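PDB 3III: CocE/NonD family hydrolase from Staphylococcus aureus subsp. aureus COL, which probably hydrolyses ester or amide bonds as a serine hydrolase of the alpha/beta-hydrolase fold, its natural substrate remaining unestablished. Local coordinates for residues G164-S169 / E310-F315; E289-V294 / D317-E322. All blocks are in the same frame, centred on the assembly; numbering follows the deposited sequence.

Contact 1: G164-S169 / E310-F315. With PLM (palmitic acid), chain G.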
loop_
_atom_site.group_PDB
_atom_site.type_symbol
_atom_site.label_atom_id
_atom_site.label_comp_id
_atom_site.label_asym_id
_atom_site.label_seq_id
_atom_site.Cartn_x
_atom_site.Cartn_y
_atom_site.Cartn_z
ATOM N N GLY A 164 5.966 -5.159 19.502
ATOM C CA GLY A 164 5.889 -5.356 18.074
ATOM C C GLY A 164 4.653 -4.606 17.548
ATOM O O GLY A 164 3.514 -4.721 18.081
ATOM N N THR A 165 4.831 -3.887 16.458
ATOM C CA THR A 165 3.717 -3.187 15.831
ATOM C C THR A 165 3.140 -3.954 14.671
ATOM O O THR A 165 3.832 -4.769 14.033
ATOM C CB THR A 165 4.134 -1.789 15.390
ATOM O OG1 THR A 165 5.265 -1.884 14.533
ATOM C CG2 THR A 165 4.461 -0.871 16.611
ATOM N N ASN A 166 1.845 -3.732 14.404
ATOM C CA ASN A 166 1.136 -4.571 13.448
ATOM C C ASN A 166 -0.123 -3.885 13.002
ATOM O O ASN A 166 -0.828 -3.306 13.831
ATOM C CB ASN A 166 0.756 -5.874 14.166
ATOM C CG ASN A 166 0.204 -6.951 13.266
ATOM O OD1 ASN A 166 -0.101 -6.753 12.087
ATOM N ND2 ASN A 166 0.033 -8.161 13.855
ATOM N N GLY A 167 -0.458 -3.976 11.727
ATOM C CA GLY A 167 -1.681 -3.393 11.254
ATOM C C GLY A 167 -1.617 -3.000 9.772
ATOM O O GLY A 167 -0.554 -3.032 9.169
ATOM N N VAL A 168 -2.774 -2.577 9.249
ATOM C CA VAL A 168 -2.993 -2.382 7.806
ATOM C C VAL A 168 -3.214 -0.909 7.513
ATOM O O VAL A 168 -3.845 -0.197 8.326
ATOM C CB VAL A 168 -4.254 -3.203 7.358
ATOM C CG1 VAL A 168 -4.543 -3.026 5.880
ATOM C CG2 VAL A 168 -4.002 -4.737 7.714
ATOM N N SER A 169 -2.739 -0.497 6.344
ATOM C CA SER A 169 -3.024 0.801 5.719
ATOM C C SER A 169 -2.457 1.908 6.635
ATOM O O SER A 169 -1.263 1.927 6.868
ATOM C CB SER A 169 -4.517 0.947 5.423
ATOM O OG SER A 169 -4.746 2.175 4.741
ATOM N N GLU A 310 -1.455 -16.793 11.407
ATOM C CA GLU A 310 -0.531 -17.740 11.951
ATOM C C GLU A 310 0.917 -17.332 11.548
ATOM O O GLU A 310 1.859 -17.522 12.325
ATOM C CB GLU A 310 -0.842 -19.191 11.527
ATOM C CG GLU A 310 -2.152 -19.814 11.982
ATOM C CD GLU A 310 -2.158 -20.103 13.463
ATOM O OE1 GLU A 310 -1.074 -20.461 14.004
ATOM O OE2 GLU A 310 -3.229 -19.957 14.060
ATOM N N ARG A 311 1.072 -16.749 10.367
ATOM C CA ARG A 311 2.392 -16.281 9.898
ATOM C C ARG A 311 2.879 -15.125 10.786
ATOM O O ARG A 311 4.036 -15.126 11.266
ATOM C CB ARG A 311 2.280 -15.880 8.415
ATOM C CG ARG A 311 3.563 -15.303 7.772
ATOM C CD ARG A 311 3.280 -14.538 6.483
ATOM N NE ARG A 311 2.222 -15.128 5.694
ATOM C CZ ARG A 311 2.383 -16.145 4.854
ATOM N NH1 ARG A 311 3.594 -16.651 4.723
ATOM N NH2 ARG A 311 1.312 -16.675 4.192
ATOM N N GLN A 312 1.996 -14.171 11.005
ATOM C CA GLN A 312 2.258 -13.011 11.912
ATOM C C GLN A 312 2.668 -13.501 13.286
ATOM O O GLN A 312 3.609 -12.978 13.887
ATOM C CB GLN A 312 1.040 -12.100 12.053
ATOM C CG GLN A 312 0.559 -11.338 10.794
ATOM C CD GLN A 312 -0.847 -10.758 10.982
ATOM O OE1 GLN A 312 -1.158 -10.166 12.021
ATOM N NE2 GLN A 312 -1.681 -10.883 9.965
ATOM N N LYS A 313 1.942 -14.509 13.780
ATOM C CA LYS A 313 2.173 -15.021 15.118
ATOM C C LYS A 313 3.521 -15.766 15.180
ATOM O O LYS A 313 4.230 -15.661 16.162
ATOM C CB LYS A 313 0.997 -15.938 15.572
ATOM C CG LYS A 313 1.179 -16.582 16.999
ATOM C CD LYS A 313 -0.109 -17.397 17.401
ATOM C CE LYS A 313 0.197 -18.857 17.573
ATOM N NZ LYS A 313 1.373 -19.144 18.579
ATOM N N SER A 314 3.879 -16.495 14.128
ATOM C CA SER A 314 5.131 -17.200 14.133
ATOM C C SER A 314 6.320 -16.189 14.209
ATOM O O SER A 314 7.268 -16.390 14.971
ATOM C CB SER A 314 5.253 -18.139 12.923
ATOM O OG SER A 314 6.593 -18.686 12.924
ATOM N N PHE A 315 6.200 -15.094 13.473
ATOM C CA PHE A 315 7.203 -14.010 13.451
ATOM C C PHE A 315 7.293 -13.356 14.826
ATOM O O PHE A 315 8.386 -13.211 15.382
ATOM C CB PHE A 315 6.792 -13.013 12.378
ATOM C CG PHE A 315 7.605 -11.751 12.300
ATOM C CD1 PHE A 315 8.922 -11.757 11.833
ATOM C CD2 PHE A 315 7.019 -10.535 12.629
ATOM C CE1 PHE A 315 9.634 -10.562 11.717
ATOM C CE2 PHE A 315 7.719 -9.337 12.515
ATOM C CZ PHE A 315 9.053 -9.356 12.047
HETATM C C1 PLM G . -7.789 3.326 4.718
HETATM O O1 PLM G . -6.808 3.576 5.414
HETATM O O2 PLM G . -7.677 2.436 3.856
HETATM C C2 PLM G . -9.042 4.119 4.910
HETATM C C3 PLM G . -10.226 3.535 4.159
HETATM C C4 PLM G . -11.573 4.203 4.434
HETATM C C5 PLM G . -12.796 3.403 3.897
HETATM C C6 PLM G . -14.075 4.223 3.576
HETATM C C7 PLM G . -15.448 3.786 4.143
HETATM C C8 PLM G . -16.388 2.966 3.220
#
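Asn166 ND2 donates a hydrogen bond of 3.0 Å to Gln312 OE1, joining the central strand 162-168 of an alpha/beta-hydrolase sheet to helix 306-319. The bond is nearly straight, with an N-H...O angle of 169°, and the acceptor lies in the plane of the Asn166 amide. On the glutamine side the approach is less regular: the donor is tilted 27° from the carbonyl plane, and the two amides are turned almost perpendicular where the side chains cross. Asn166 CG stands anti to the backbone N (chi1 -171°), which carries the amide out toward the helix. Both residues are buried, and Tyr303 of helix 299-304 meets both: its hydroxyl bonds to Asn166 OD1, so both ends of that amide are engaged and its flip is set, while the weak bond from Gln312 NE2 to the Tyr303 carbonyl agrees with the glutamine orientation. Beyond Gly167, which has an extended backbone with positive phi, the strand runs into Ser169. The positive phi of this serine, set between strand and helix, is that of a nucleophile elbow, consistent with a catalytic role. Ser169 OG, also bonded to His274, donates to O1 of the bound palmitic acid at 2.6 Å.

Contact 2: E289-V294 / D317-E322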
loop_
_atom_site.group_PDB
_atom_site.type_symbol
_atom_site.label_atom_id
_atom_site.label_comp_id
_atom_site.label_asym_id
_atom_site.label_seq_id
_atom_site.Cartn_x
_atom_site.Cartn_y
_atom_site.Cartn_z
ATOM N N GLU A 289 17.158 -8.537 9.390
ATOM C CA GLU A 289 16.215 -9.646 9.457
ATOM C C GLU A 289 14.887 -9.112 8.890
ATOM O O GLU A 289 14.165 -8.411 9.587
ATOM C CB GLU A 289 16.050 -10.082 10.916
ATOM C CG GLU A 289 17.369 -10.538 11.572
ATOM C CD GLU A 289 17.223 -10.982 13.043
ATOM O OE1 GLU A 289 17.274 -10.151 13.984
ATOM O OE2 GLU A 289 17.105 -12.167 13.270
ATOM N N LYS A 290 14.626 -9.375 7.616
ATOM C CA LYS A 290 13.430 -8.875 6.969
ATOM C C LYS A 290 12.858 -9.880 5.974
ATOM O O LYS A 290 13.606 -10.627 5.332
ATOM C CB LYS A 290 13.710 -7.530 6.331
ATOM C CG LYS A 290 14.812 -7.502 5.280
ATOM C CD LYS A 290 14.813 -6.128 4.541
ATOM C CE LYS A 290 15.914 -6.039 3.527
ATOM N NZ LYS A 290 16.028 -4.644 2.880
ATOM N N TRP A 291 11.528 -9.890 5.886
ATOM C CA TRP A 291 10.785 -10.799 5.022
ATOM C C TRP A 291 9.694 -10.047 4.321
ATOM O O TRP A 291 9.116 -9.107 4.874
ATOM C CB TRP A 291 10.161 -11.928 5.869
ATOM C CG TRP A 291 11.209 -12.870 6.395
ATOM C CD1 TRP A 291 11.623 -14.048 5.824
ATOM C CD2 TRP A 291 12.006 -12.703 7.575
ATOM N NE1 TRP A 291 12.631 -14.596 6.563
ATOM C CE2 TRP A 291 12.894 -13.783 7.634
ATOM C CE3 TRP A 291 12.073 -11.724 8.571
ATOM C CZ2 TRP A 291 13.817 -13.950 8.681
ATOM C CZ3 TRP A 291 13.012 -11.906 9.629
ATOM C CH2 TRP A 291 13.858 -12.992 9.653
ATOM N N LEU A 292 9.336 -10.518 3.144
ATOM C CA LEU A 292 8.275 -9.913 2.366
ATOM C C LEU A 292 7.287 -10.990 1.916
ATOM O O LEU A 292 7.687 -12.080 1.437
ATOM C CB LEU A 292 8.896 -9.216 1.129
ATOM C CG LEU A 292 7.972 -8.694 0.042
ATOM C CD1 LEU A 292 7.138 -7.571 0.611
ATOM C CD2 LEU A 292 8.809 -8.214 -1.225
ATOM N N TYR A 293 6.004 -10.695 2.049
ATOM C CA TYR A 293 4.955 -11.580 1.537
ATOM C C TYR A 293 4.104 -10.765 0.553
ATOM O O TYR A 293 3.610 -9.699 0.925
ATOM C CB TYR A 293 4.100 -12.037 2.698
ATOM C CG TYR A 293 2.858 -12.808 2.337
ATOM C CD1 TYR A 293 2.942 -14.069 1.815
ATOM C CD2 TYR A 293 1.600 -12.238 2.495
ATOM C CE1 TYR A 293 1.793 -14.765 1.420
ATOM C CE2 TYR A 293 0.449 -12.931 2.158
ATOM C CZ TYR A 293 0.542 -14.177 1.630
ATOM O OH TYR A 293 -0.597 -14.815 1.244
ATOM N N VAL A 294 3.949 -11.256 -0.674
ATOM C CA VAL A 294 3.160 -10.585 -1.722
ATOM C C VAL A 294 2.033 -11.463 -2.212
ATOM O O VAL A 294 2.256 -12.577 -2.679
ATOM C CB VAL A 294 3.991 -10.116 -2.908
ATOM C CG1 VAL A 294 3.208 -9.104 -3.781
ATOM C CG2 VAL A 294 5.365 -9.476 -2.466
ATOM N N ASP A 317 6.226 -14.668 17.748
ATOM C CA ASP A 317 6.662 -15.616 18.759
ATOM C C ASP A 317 8.192 -15.658 18.741
ATOM O O ASP A 317 8.849 -15.748 19.813
ATOM C CB ASP A 317 6.152 -17.037 18.480
ATOM C CG ASP A 317 4.672 -17.236 18.761
ATOM O OD1 ASP A 317 4.007 -16.390 19.416
ATOM O OD2 ASP A 317 4.214 -18.306 18.336
ATOM N N PHE A 318 8.784 -15.565 17.541
ATOM C CA PHE A 318 10.270 -15.526 17.485
ATOM C C PHE A 318 10.813 -14.237 18.095
ATOM O O PHE A 318 11.732 -14.288 18.900
ATOM C CB PHE A 318 10.754 -15.686 16.049
ATOM C CG PHE A 318 12.225 -15.907 15.917
ATOM C CD1 PHE A 318 12.741 -17.183 15.927
ATOM C CD2 PHE A 318 13.095 -14.835 15.761
ATOM C CE1 PHE A 318 14.158 -17.421 15.817
ATOM C CE2 PHE A 318 14.495 -15.063 15.611
ATOM C CZ PHE A 318 15.000 -16.355 15.634
ATOM N N TYR A 319 10.294 -13.078 17.674
ATOM C CA TYR A 319 10.894 -11.785 18.045
ATOM C C TYR A 319 10.401 -11.210 19.370
ATOM O O TYR A 319 11.181 -10.546 20.045
ATOM C CB TYR A 319 10.829 -10.724 16.890
ATOM C CG TYR A 319 11.758 -11.089 15.779
ATOM C CD1 TYR A 319 13.133 -11.020 15.945
ATOM C CD2 TYR A 319 11.270 -11.639 14.611
ATOM C CE1 TYR A 319 13.986 -11.430 14.965
ATOM C CE2 TYR A 319 12.108 -12.049 13.623
ATOM C CZ TYR A 319 13.476 -11.955 13.797
ATOM O OH TYR A 319 14.342 -12.433 12.835
ATOM N N LEU A 320 9.125 -11.407 19.717
ATOM C CA LEU A 320 8.585 -10.833 20.928
ATOM C C LEU A 320 8.583 -11.823 22.093
ATOM O O LEU A 320 8.755 -11.402 23.231
ATOM C CB LEU A 320 7.177 -10.310 20.707
ATOM C CG LEU A 320 6.993 -9.312 19.566
ATOM C CD1 LEU A 320 5.482 -8.765 19.513
ATOM C CD2 LEU A 320 7.962 -8.105 19.726
ATOM N N LYS A 321 8.371 -13.121 21.825
ATOM C CA LYS A 321 8.440 -14.124 22.897
ATOM C C LYS A 321 9.843 -14.701 23.001
ATOM O O LYS A 321 10.146 -15.389 23.975
ATOM C CB LYS A 321 7.430 -15.272 22.691
ATOM C CG LYS A 321 5.988 -14.829 22.888
ATOM C CD LYS A 321 5.022 -15.966 22.887
ATOM C CE LYS A 321 3.612 -15.499 23.281
ATOM N NZ LYS A 321 2.642 -16.617 23.342
ATOM N N GLU A 322 10.701 -14.421 22.015
ATOM C CA GLU A 322 12.042 -14.994 21.980
ATOM C C GLU A 322 12.061 -16.513 22.002
ATOM O O GLU A 322 12.879 -17.144 22.638
ATOM C CB GLU A 322 12.930 -14.382 23.074
ATOM C CG GLU A 322 12.924 -12.864 22.965
ATOM C CD GLU A 322 13.838 -12.126 23.918
ATOM O OE1 GLU A 322 14.844 -12.674 24.361
ATOM O OE2 GLU A 322 13.600 -10.949 24.160
#
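Glu289 and Tyr319 are the residues whose backbones come nearest, yet their CA atoms stay 10.3 Å apart, so the space between the start of strand 290-295 and helix 306-319 is bridged by long side chains. Tyr319 supplies most of the reach. Its hydroxyl enters between the carboxylate of Glu289 and the indole of Trp291, and donates a weak hydrogen bond of 2.8 Å to Glu289 OE2. Glu289, extended beyond CG (chi2 -180°), brings its carboxylate to the hydroxyl. The carboxylate meets the phenol at the ring edge, with the two planes 83° apart, almost perpendicular. OE2 has a stronger partner in Lys328, whose ammonium forms a salt bridge with it; the acid is therefore shared between a cation and a phenol, and the lysine would tend to keep it ionised. Trp291 presents the edge of its six-membered ring to the same hydroxyl, CH2 lying 3.3 Å from Tyr319 OH. Alongside, Trp291 CZ3 packs on Tyr319 CE2 at 4.1 Å. The far end of the indole is fixed by a hydrogen bond from NE1 to the carbonyl of Thr330. One face of the Tyr319 ring is covered by its neighbour along the helix, Phe318, with CD2 standing 3.4 Å above the ring plane over its centre. Tyr319 further touches Ala188 of strand 186-192, while Trp291 packs on Leu263 of strand 262-267, and strand 290-295 itself runs in the sheet between strands 262-267 and 333-338, with helix 306-319 packed against the sheet.

Overall arrangement
From the N terminus, strand 162-168 comes first, followed much later by 289-294 and then by 310-315 in helix 306-319 and 317-322 at its end. Contact 1 closes a long loop of 140 residues, whereas contact 2 closes one of 22. The loops cross, since 289-294 lies within the first loop and 317-322 beyond it. Together they fasten one helix to two strands of the same mixed sheet, with strands 186-192 and 262-267 between them. The contact centres are 8 Å apart, and Phe315 packs on Trp291, Arg311 makes a cation-pi interaction with Tyr293, and Leu320 touches Gly164.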